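Local coordinates for protein exodeoxyribonuclease III (Archaeoglobus fulgidus, PDB 2VOA) that probably cleaves DNA at abasic sites as a metal-dependent AP endonuclease of the exonuclease III family, acting in DNA repair, at residues Pro85-Arg90 and Leu124-His129; Val56-Lys61 and Val77-Asp82. The protein carries 1 engineered substitution. One frame throughout, in Å; residues are numbered along the deposited sequence.

Interaction 1. Residues Pro85-Arg90 and Leu124-His129; sequences PKDEDR and LERLYH
R126 closes on the carbonyl oxygen of P85 with both terminal nitrogens of its guanidinium, an end-on grip on a single acceptor. NH1 and NH2 each lie 2.9 Å from P85 O, and the oxygen sits in the guanidinium plane. The two bonds are not equivalent at the acceptor: NH2 arrives in the carbonyl plane, whereas NH1 comes from above it, 53° out. Both bonds are bent, the price of sharing one oxygen. S83, earlier in the same loop, is hydrogen-bonded to NH1 through its hydroxyl. Charge adds a looser term. D87 OD2 stands 3.8 Å from R126 NH2, near the guanidinium plane at its edge, in a long salt bridge with the carboxylate turned 73° from that plane. The carboxylate oxygen is held more firmly by Y119 OH and W123 NE1 of the same helix, 115-134. Packing completes the contact: P85 CD lies over one face of the guanidinium, 3.6 Å from NH2, and Y119 also touches the proline ring. The arginine reaches this spot by extending from the helix and bending at chi3 (-71°), which swings its end toward the loop. With an alanine in place of R126, P85 O would probably lose both donors and D87 its nearby positive charge, and a gap would open beside the proline ring. The peptide bond before P85 is cis; the grip joins the loop between strands 77-79 and 91-96 to helix 115-134, which flanks the sheet. The side chain of D87 is about 9 Å from that of Y105, a predicted active-site residue. The chemistry implies a join in which a cationic group serves chiefly as a double donor to a neutral carbonyl, with ion pairing secondary.

Interaction 2. Residues Val56-Lys61 and Val77-Asp82; sequences VFSGSK and VSFGLD. With nucleotides of chain C.
V56 meets V77, and the F79 ring leans on S58, where 56-61 passes 77-82. The valines touch through single methyl groups, CG1 of V56 to CG2 of V77 at 4.2 Å, their side chains crossing obliquely. In V56, CG1 lies anti to the carbonyl carbon (chi1 -64°), the branch that extends toward V77. Further along, F79 CD2 is 3.4 Å from S58 CB. This is an oblique approach, tighter than the valine pair, and the same ring places CE2 3.8 Å from the carbonyl oxygen of F57. I92 of strand 91-96 lies against both V56 and F79.

No hydrogen bond joins the two strands. Their axes come within 8.3 Å and run nearly parallel, 15° apart, with side chains filling the interval. Strands 54-60 and 77-79 are outermost strands of the two mixed sheets at the centre of the DNase I-like fold, a four-layered alpha/beta sandwich, so the contact closes one edge of the sheet pair: V56 and S58 pair by backbone with strand 63-70 in one sheet, and S78 pairs with R93 in the other.

Two polar side chains take part differently. S58 turns OG anti to its own N (chi1 -172°), where the hydroxyl bonds to E88 O and also lies against the F79 ring, 3.6 Å from CD2. Beyond the strand, K61 reaches the bound DNA: NZ makes a weak hydrogen bond, 3.4 Å long, to O3' of DT5 of chain C. Its CG is 3.7 Å from OP1 of that nucleotide, and the chain lies alongside the sugar-phosphate backbone.

Interaction 2 is completed first in sequence, and the loop that follows begins interaction 1; their centres lie about 11 Å apart. Strand 77-79 belongs to interaction 2, and the loop leaving it supplies 85-90, which meets helix 115-134. The two contacts are bonded together: K86 NZ probably donates to L81 O over 2.7 Å, and L81 also packs on R126. Edge strands of both sheets, the connecting loop and the outer helix are thus in mutual contact, consistent with a single connected region beside the bound DNA, in which the side chains of D87 and S58 are about 9 and 10 Å from that of Y105, a predicted active-site residue.

Interaction 1. Residues Pro85-Arg90 and Leu124-His129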
loop_
_atom_site.group_PDB
_atom_site.type_symbol
_atom_site.label_atom_id
_atom_site.label_comp_id
_atom_site.label_asym_id
_atom_site.label_seq_id
_atom_site.Cartn_x
_atom_site.Cartn_y
_atom_site.Cartn_z
ATOM N N PRO A 85 27.859 -5.164 -21.073
ATOM C CA PRO A 85 27.116 -4.123 -20.340
ATOM C C PRO A 85 27.557 -4.054 -18.884
ATOM O O PRO A 85 27.610 -5.085 -18.197
ATOM C CB PRO A 85 25.653 -4.591 -20.406
ATOM C CG PRO A 85 25.636 -5.738 -21.393
ATOM C CD PRO A 85 27.005 -6.322 -21.380
ATOM N N LYS A 86 27.877 -2.849 -18.422
ATOM C CA LYS A 86 28.400 -2.696 -17.065
ATOM C C LYS A 86 27.411 -3.097 -15.985
ATOM O O LYS A 86 27.834 -3.568 -14.928
ATOM C CB LYS A 86 28.867 -1.263 -16.804
ATOM C CG LYS A 86 30.228 -0.903 -17.412
ATOM C CD LYS A 86 30.712 0.498 -16.936
ATOM C CE LYS A 86 30.749 0.699 -15.407
ATOM N NZ LYS A 86 31.707 -0.203 -14.631
ATOM N N ASP A 87 26.117 -2.899 -16.251
ATOM C CA ASP A 87 25.049 -3.195 -15.300
ATOM C C ASP A 87 25.322 -2.558 -13.934
ATOM O O ASP A 87 25.396 -3.236 -12.897
ATOM C CB ASP A 87 24.820 -4.702 -15.155
ATOM C CG ASP A 87 24.255 -5.332 -16.419
ATOM O OD1 ASP A 87 23.673 -4.623 -17.287
ATOM O OD2 ASP A 87 24.412 -6.556 -16.561
ATOM N N GLU A 88 25.472 -1.233 -13.960
ATOM C CA GLU A 88 25.662 -0.466 -12.716
ATOM C C GLU A 88 24.569 -0.724 -11.676
ATOM O O GLU A 88 24.836 -0.661 -10.466
ATOM C CB GLU A 88 25.794 1.025 -13.047
ATOM C CG GLU A 88 27.078 1.311 -13.777
ATOM C CD GLU A 88 27.319 2.789 -14.024
ATOM O OE1 GLU A 88 26.334 3.561 -14.122
ATOM O OE2 GLU A 88 28.505 3.167 -14.159
ATOM N N ASP A 89 23.360 -1.044 -12.134
ATOM C CA ASP A 89 22.226 -1.320 -11.229
ATOM C C ASP A 89 22.231 -2.725 -10.615
ATOM O O ASP A 89 21.258 -3.110 -9.947
ATOM C CB ASP A 89 20.868 -1.026 -11.899
ATOM C CG ASP A 89 20.567 -1.944 -13.111
ATOM O OD1 ASP A 89 21.421 -2.781 -13.497
ATOM O OD2 ASP A 89 19.469 -1.798 -13.710
ATOM N N ARG A 90 23.312 -3.477 -10.842
ATOM C CA ARG A 90 23.445 -4.826 -10.306
ATOM C C ARG A 90 24.716 -5.062 -9.499
ATOM O O ARG A 90 24.956 -6.169 -9.031
ATOM C CB ARG A 90 23.414 -5.863 -11.448
ATOM C CG ARG A 90 22.066 -5.960 -12.202
ATOM C CD ARG A 90 22.112 -7.136 -13.158
ATOM N NE ARG A 90 20.832 -7.364 -13.831
ATOM C CZ ARG A 90 19.824 -8.098 -13.340
ATOM N NH1 ARG A 90 19.904 -8.685 -12.153
ATOM N NH2 ARG A 90 18.723 -8.246 -14.060
ATOM N N LEU A 124 27.751 -14.397 -14.852
ATOM C CA LEU A 124 28.544 -15.177 -13.890
ATOM C C LEU A 124 29.977 -15.424 -14.389
ATOM O O LEU A 124 30.921 -15.389 -13.594
ATOM C CB LEU A 124 27.844 -16.498 -13.535
ATOM C CG LEU A 124 26.594 -16.339 -12.645
ATOM C CD1 LEU A 124 25.865 -17.681 -12.626
ATOM C CD2 LEU A 124 26.947 -15.833 -11.210
ATOM N N GLU A 125 30.159 -15.601 -15.695
ATOM C CA GLU A 125 31.506 -15.750 -16.246
ATOM C C GLU A 125 32.273 -14.411 -16.142
ATOM O O GLU A 125 33.452 -14.363 -15.769
ATOM C CB GLU A 125 31.445 -16.224 -17.704
ATOM C CG GLU A 125 32.791 -16.220 -18.448
ATOM C CD GLU A 125 33.760 -17.314 -17.995
ATOM O OE1 GLU A 125 34.884 -17.383 -18.571
ATOM O OE2 GLU A 125 33.407 -18.128 -17.099
ATOM N N ARG A 126 31.599 -13.321 -16.483
ATOM C CA ARG A 126 32.217 -11.996 -16.356
ATOM C C ARG A 126 32.573 -11.711 -14.902
ATOM O O ARG A 126 33.663 -11.205 -14.625
ATOM C CB ARG A 126 31.300 -10.916 -16.930
ATOM C CG ARG A 126 31.157 -10.992 -18.451
ATOM C CD ARG A 126 30.683 -9.655 -18.991
ATOM N NE ARG A 126 29.289 -9.362 -18.664
ATOM C CZ ARG A 126 28.812 -8.128 -18.487
ATOM N NH1 ARG A 126 29.623 -7.086 -18.579
ATOM N NH2 ARG A 126 27.535 -7.934 -18.214
ATOM N N LEU A 127 31.681 -12.093 -13.985
ATOM C CA LEU A 127 31.897 -11.844 -12.556
ATOM C C LEU A 127 33.110 -12.629 -12.077
ATOM O O LEU A 127 33.910 -12.130 -11.275
ATOM C CB LEU A 127 30.650 -12.226 -11.750
ATOM C CG LEU A 127 30.758 -11.938 -10.255
ATOM C CD1 LEU A 127 31.045 -10.464 -10.023
ATOM C CD2 LEU A 127 29.456 -12.322 -9.566
ATOM N N TYR A 128 33.254 -13.859 -12.559
ATOM C CA TYR A 128 34.460 -14.647 -12.272
ATOM C C TYR A 128 35.751 -13.884 -12.602
ATOM O O TYR A 128 36.630 -13.721 -11.752
ATOM C CB TYR A 128 34.422 -15.985 -13.053
ATOM C CG TYR A 128 35.709 -16.784 -12.923
ATOM C CD1 TYR A 128 36.707 -16.702 -13.902
ATOM C CD2 TYR A 128 35.936 -17.601 -11.806
ATOM C CE1 TYR A 128 37.895 -17.434 -13.776
ATOM C CE2 TYR A 128 37.122 -18.335 -11.668
ATOM C CZ TYR A 128 38.096 -18.232 -12.660
ATOM O OH TYR A 128 39.271 -18.938 -12.561
ATOM N N HIS A 129 35.846 -13.384 -13.828
ATOM C CA HIS A 129 37.064 -12.695 -14.253
ATOM C C HIS A 129 37.259 -11.382 -13.497
ATOM O O HIS A 129 38.391 -11.027 -13.136
ATOM C CB HIS A 129 37.066 -12.549 -15.769
ATOM C CG HIS A 129 37.201 -13.865 -16.465
ATOM N ND1 HIS A 129 38.356 -14.619 -16.394
ATOM C CD2 HIS A 129 36.322 -14.589 -17.197
ATOM C CE1 HIS A 129 38.191 -15.737 -17.081
ATOM N NE2 HIS A 129 36.964 -15.749 -17.571
#

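Interaction 2. Residues Val56-Lys61 and Val77-Asp82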
loop_
_atom_site.group_PDB
_atom_site.type_symbol
_atom_site.label_atom_id
_atom_site.label_comp_id
_atom_site.label_asym_id
_atom_site.label_seq_id
_atom_site.Cartn_x
_atom_site.Cartn_y
_atom_site.Cartn_z
ATOM N N VAL A 56 25.303 4.206 0.265
ATOM C CA VAL A 56 25.660 4.400 -1.152
ATOM C C VAL A 56 24.764 3.538 -2.055
ATOM O O VAL A 56 24.275 2.485 -1.630
ATOM C CB VAL A 56 27.179 4.175 -1.406
ATOM C CG1 VAL A 56 28.007 5.229 -0.638
ATOM C CG2 VAL A 56 27.632 2.800 -0.992
ATOM N N PHE A 57 24.513 4.008 -3.279
ATOM C CA PHE A 57 23.467 3.368 -4.078
ATOM C C PHE A 57 23.650 3.526 -5.565
ATOM O O PHE A 57 24.195 4.527 -6.041
ATOM C CB PHE A 57 22.090 3.884 -3.649
ATOM C CG PHE A 57 22.052 5.376 -3.413
ATOM C CD1 PHE A 57 21.789 6.259 -4.471
ATOM C CD2 PHE A 57 22.321 5.902 -2.140
ATOM C CE1 PHE A 57 21.762 7.638 -4.255
ATOM C CE2 PHE A 57 22.297 7.294 -1.923
ATOM C CZ PHE A 57 22.015 8.151 -2.986
ATOM N N SER A 58 23.170 2.521 -6.301
ATOM C CA SER A 58 23.270 2.519 -7.754
ATOM C C SER A 58 22.041 1.816 -8.284
ATOM O O SER A 58 21.861 0.623 -8.054
ATOM C CB SER A 58 24.523 1.765 -8.223
ATOM O OG SER A 58 24.712 1.937 -9.628
ATOM N N GLY A 59 21.206 2.555 -8.998
ATOM C CA GLY A 59 19.991 1.987 -9.534
ATOM C C GLY A 59 19.382 2.879 -10.587
ATOM O O GLY A 59 19.673 4.085 -10.653
ATOM N N SER A 60 18.538 2.285 -11.419
ATOM C CA SER A 60 17.722 3.058 -12.345
ATOM C C SER A 60 16.236 2.864 -12.063
ATOM O O SER A 60 15.846 2.110 -11.176
ATOM C CB SER A 60 18.057 2.737 -13.807
ATOM O OG SER A 60 19.172 3.499 -14.251
ATOM N N LYS A 61 15.406 3.571 -12.824
ATOM C CA LYS A 61 13.973 3.525 -12.609
ATOM C C LYS A 61 13.382 2.116 -12.630
ATOM O O LYS A 61 13.599 1.343 -13.570
ATOM C CB LYS A 61 13.245 4.381 -13.653
ATOM C CG LYS A 61 11.755 4.497 -13.373
ATOM C CD LYS A 61 11.046 5.389 -14.378
ATOM C CE LYS A 61 11.204 4.876 -15.802
ATOM N NZ LYS A 61 10.727 3.471 -15.988
ATOM N N VAL A 77 34.193 3.954 -3.955
ATOM C CA VAL A 77 32.928 3.363 -4.396
ATOM C C VAL A 77 32.949 3.206 -5.915
ATOM O O VAL A 77 33.333 4.141 -6.645
ATOM C CB VAL A 77 31.724 4.243 -3.979
ATOM C CG1 VAL A 77 30.415 3.628 -4.434
ATOM C CG2 VAL A 77 31.707 4.478 -2.470
ATOM N N SER A 78 32.571 2.018 -6.388
ATOM C CA SER A 78 32.440 1.786 -7.839
ATOM C C SER A 78 31.146 1.042 -8.154
ATOM O O SER A 78 30.580 0.382 -7.283
ATOM C CB SER A 78 33.665 1.056 -8.414
ATOM O OG SER A 78 33.788 -0.251 -7.884
ATOM N N PHE A 79 30.693 1.167 -9.407
ATOM C CA PHE A 79 29.423 0.579 -9.853
ATOM C C PHE A 79 29.639 -0.278 -11.092
ATOM O O PHE A 79 30.364 0.111 -12.032
ATOM C CB PHE A 79 28.396 1.674 -10.231
ATOM C CG PHE A 79 28.254 2.778 -9.207
ATOM C CD1 PHE A 79 28.552 4.106 -9.551
ATOM C CD2 PHE A 79 27.861 2.502 -7.900
ATOM C CE1 PHE A 79 28.437 5.128 -8.594
ATOM C CE2 PHE A 79 27.742 3.528 -6.948
ATOM C CZ PHE A 79 28.023 4.816 -7.293
ATOM N N GLY A 80 28.969 -1.419 -11.110
ATOM C CA GLY A 80 28.922 -2.282 -12.296
ATOM C C GLY A 80 30.157 -3.150 -12.504
ATOM O O GLY A 80 31.173 -3.013 -11.801
ATOM N N LEU A 81 30.044 -4.080 -13.450
ATOM C CA LEU A 81 31.187 -4.842 -13.933
ATOM C C LEU A 81 32.122 -3.923 -14.725
ATOM O O LEU A 81 31.727 -2.818 -15.103
ATOM C CB LEU A 81 30.696 -6.017 -14.788
ATOM C CG LEU A 81 30.028 -7.160 -13.996
ATOM C CD1 LEU A 81 29.290 -8.103 -14.955
ATOM C CD2 LEU A 81 31.069 -7.939 -13.175
ATOM N N ASP A 82 33.358 -4.365 -14.956
ATOM C CA ASP A 82 34.336 -3.545 -15.692
ATOM C C ASP A 82 34.356 -3.807 -17.212
ATOM O O ASP A 82 35.323 -3.468 -17.912
ATOM C CB ASP A 82 35.730 -3.691 -15.075
ATOM C CG ASP A 82 36.248 -5.118 -15.115
ATOM O OD1 ASP A 82 35.446 -6.075 -15.214
ATOM O OD2 ASP A 82 37.481 -5.289 -15.029
ATOM P P DT C 5 8.120 3.034 -10.608
ATOM O OP1 DT C 5 9.249 3.990 -10.678
ATOM O OP2 DT C 5 6.921 3.308 -9.802
ATOM O "O5'" DT C 5 7.636 2.703 -12.105
ATOM C "C5'" DT C 5 8.538 2.428 -13.165
ATOM C "C4'" DT C 5 7.735 2.087 -14.415
ATOM O "O4'" DT C 5 6.901 0.931 -14.169
ATOM C "C3'" DT C 5 6.748 3.173 -14.812
ATOM O "O3'" DT C 5 7.427 4.107 -15.626
ATOM C "C2'" DT C 5 5.722 2.403 -15.632
ATOM C "C1'" DT C 5 5.692 1.067 -14.906
ATOM N N1 DT C 5 4.525 0.894 -14.002
ATOM C C2 DT C 5 3.323 0.496 -14.554
ATOM O O2 DT C 5 3.154 0.293 -15.744
ATOM N N3 DT C 5 2.318 0.345 -13.635
ATOM C C4 DT C 5 2.398 0.537 -12.272
ATOM O O4 DT C 5 1.416 0.375 -11.565
ATOM C C5 DT C 5 3.684 0.959 -11.757
ATOM C C7 DT C 5 3.857 1.458 -10.347
ATOM C C6 DT C 5 4.664 1.111 -12.647
#